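Local coordinates for aeromonas extracellular serine protease (Aeromonas sobria, PDB 3WQB), which cleaves peptide bonds after paired basic residues, one of them lysine, as a secreted, calcium-binding, kexin-like subtilase that attacks host plasma proteins, at residues 432-436 with 592-596. The protein carries 1 engineered substitution. Sequence-based numbering, arbitrary orientation.
Sequences LPPLV and VLGHD
Two backbone hydrogen bonds hold this contact together, both between Val436 and Gly594: Val436 N donates to Gly594 O at 2.7 Å and Gly594 N to Val436 O at 2.9 Å, each nearly linear. They make a hydrogen-bonded antiparallel pair, CA atoms 5.3 Å apart, where strand 436-444 starts alongside the end of strand 583-595. Two CA-H...O contacts flank it, Leu435 CA to Gly594 O and Leu593 CA to Val436 O, both 3.5 Å. Two residues further out, where the next hydrogen-bonded pair would fall, water 1 bridges instead, donating to Pro434 O (2.7 Å) and accepting from Asp596 N (2.8 Å).

Upstream, Leu432 to Leu435 run extended with polyproline-like angles, phi near -60° and psi 133 to 171°, and swing away from the strand. His595, chi1 p, packs its ring against the Leu432-Pro433 arm: Leu432 CD2 lies over one ring face in a CH-pi contact, 3.9 Å from the centroid, and Pro433 CD approaches obliquely, 3.7 Å from His595 CD2. Pro433 CG rests 3.4 Å from Asp596 O. His595 ND1 is hydrogen-bonded to Glu473 of the neighbouring strand 471-482. Further along the same face of the strand, Leu435 CD1 just reaches Leu593 CB at 4.4 Å, and both leucines pack on Phe253 of the subtilisin domain.

The segment leads from helix 419-426 into the P-domain beta-sandwich, and hydrogen bonds of Leu432 N with Asp360 and Pro433 O with Arg359 tie it to helix 358-368. Pro433 and Pro434 have no amide hydrogen and Leu432 N is spent on Asp360, so across this contact strand pairing begins at Val436.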
loop_
_atom_site.group_PDB
_atom_site.type_symbol
_atom_site.label_atom_id
_atom_site.label_comp_id
_atom_site.label_asym_id
_atom_site.label_seq_id
_atom_site.Cartn_x
_atom_site.Cartn_y
_atom_site.Cartn_z
ATOM N N LEU A 432 -18.527 16.294 -4.813
ATOM C CA LEU A 432 -19.257 15.034 -4.727
ATOM C C LEU A 432 -20.207 15.051 -3.528
ATOM O O LEU A 432 -19.887 15.643 -2.497
ATOM C CB LEU A 432 -18.281 13.860 -4.590
ATOM C CG LEU A 432 -17.560 13.363 -5.844
ATOM C CD1 LEU A 432 -16.551 12.282 -5.464
ATOM C CD2 LEU A 432 -18.535 12.849 -6.884
ATOM N N PRO A 433 -21.378 14.400 -3.663
ATOM C CA PRO A 433 -22.277 14.222 -2.516
ATOM C C PRO A 433 -21.657 13.288 -1.466
ATOM O O PRO A 433 -20.610 12.689 -1.730
ATOM C CB PRO A 433 -23.532 13.589 -3.131
ATOM C CG PRO A 433 -23.299 13.481 -4.595
ATOM C CD PRO A 433 -21.870 13.742 -4.883
ATOM N N PRO A 434 -22.275 13.161 -0.277
ATOM C CA PRO A 434 -21.660 12.363 0.785
ATOM C C PRO A 434 -21.456 10.895 0.408
ATOM O O PRO A 434 -22.210 10.334 -0.391
ATOM C CB PRO A 434 -22.655 12.503 1.947
ATOM C CG PRO A 434 -23.296 13.818 1.703
ATOM C CD PRO A 434 -23.479 13.858 0.219
ATOM N N LEU A 435 -20.418 10.296 0.973
ATOM C CA LEU A 435 -20.160 8.877 0.776
ATOM C C LEU A 435 -21.291 8.043 1.376
ATOM O O LEU A 435 -21.723 8.285 2.510
ATOM C CB LEU A 435 -18.842 8.484 1.452
ATOM C CG LEU A 435 -18.420 7.010 1.272
ATOM C CD1 LEU A 435 -18.034 6.686 -0.162
ATOM C CD2 LEU A 435 -17.278 6.671 2.213
ATOM N N VAL A 436 -21.762 7.073 0.596
ATOM C CA VAL A 436 -22.688 6.058 1.062
ATOM C C VAL A 436 -21.945 4.731 1.048
ATOM O O VAL A 436 -21.365 4.326 0.031
ATOM C CB VAL A 436 -23.923 5.966 0.136
ATOM C CG1 VAL A 436 -24.821 4.805 0.547
ATOM C CG2 VAL A 436 -24.704 7.277 0.158
ATOM N N VAL A 592 -20.688 -2.117 -1.630
ATOM C CA VAL A 592 -20.545 -1.022 -2.578
ATOM C C VAL A 592 -20.361 0.307 -1.824
ATOM O O VAL A 592 -21.148 0.640 -0.933
ATOM C CB VAL A 592 -21.757 -0.951 -3.528
ATOM C CG1 VAL A 592 -21.569 0.159 -4.538
ATOM C CG2 VAL A 592 -21.943 -2.271 -4.264
ATOM N N LEU A 593 -19.307 1.045 -2.180
ATOM C CA LEU A 593 -19.038 2.379 -1.638
ATOM C C LEU A 593 -19.221 3.381 -2.769
ATOM O O LEU A 593 -18.630 3.231 -3.835
ATOM C CB LEU A 593 -17.605 2.450 -1.095
ATOM C CG LEU A 593 -17.264 1.475 0.030
ATOM C CD1 LEU A 593 -16.708 0.178 -0.510
ATOM C CD2 LEU A 593 -16.257 2.141 0.950
ATOM N N GLY A 594 -20.067 4.382 -2.564
ATOM C CA GLY A 594 -20.309 5.334 -3.624
ATOM C C GLY A 594 -21.125 6.502 -3.139
ATOM O O GLY A 594 -21.020 6.913 -1.989
ATOM N N HIS A 595 -21.935 7.054 -4.031
ATOM C CA HIS A 595 -22.737 8.212 -3.671
ATOM C C HIS A 595 -24.020 8.255 -4.474
ATOM O O HIS A 595 -24.151 7.605 -5.515
ATOM C CB HIS A 595 -21.932 9.510 -3.849
ATOM C CG HIS A 595 -21.464 9.742 -5.249
ATOM N ND1 HIS A 595 -20.253 9.272 -5.717
ATOM C CD2 HIS A 595 -22.050 10.378 -6.291
ATOM C CE1 HIS A 595 -20.115 9.610 -6.987
ATOM N NE2 HIS A 595 -21.188 10.287 -7.357
ATOM N N ASP A 596 -24.963 9.043 -3.971
ATOM C CA ASP A 596 -26.247 9.252 -4.621
ATOM C C ASP A 596 -26.160 10.462 -5.546
ATOM O O ASP A 596 -26.142 11.600 -5.081
ATOM C CB ASP A 596 -27.312 9.453 -3.529
ATOM C CG ASP A 596 -28.671 9.844 -4.081
ATOM O OD1 ASP A 596 -28.883 9.772 -5.309
ATOM O OD2 ASP A 596 -29.527 10.229 -3.257
HETATM O O HOH W 1 -24.652 10.534 -1.605
#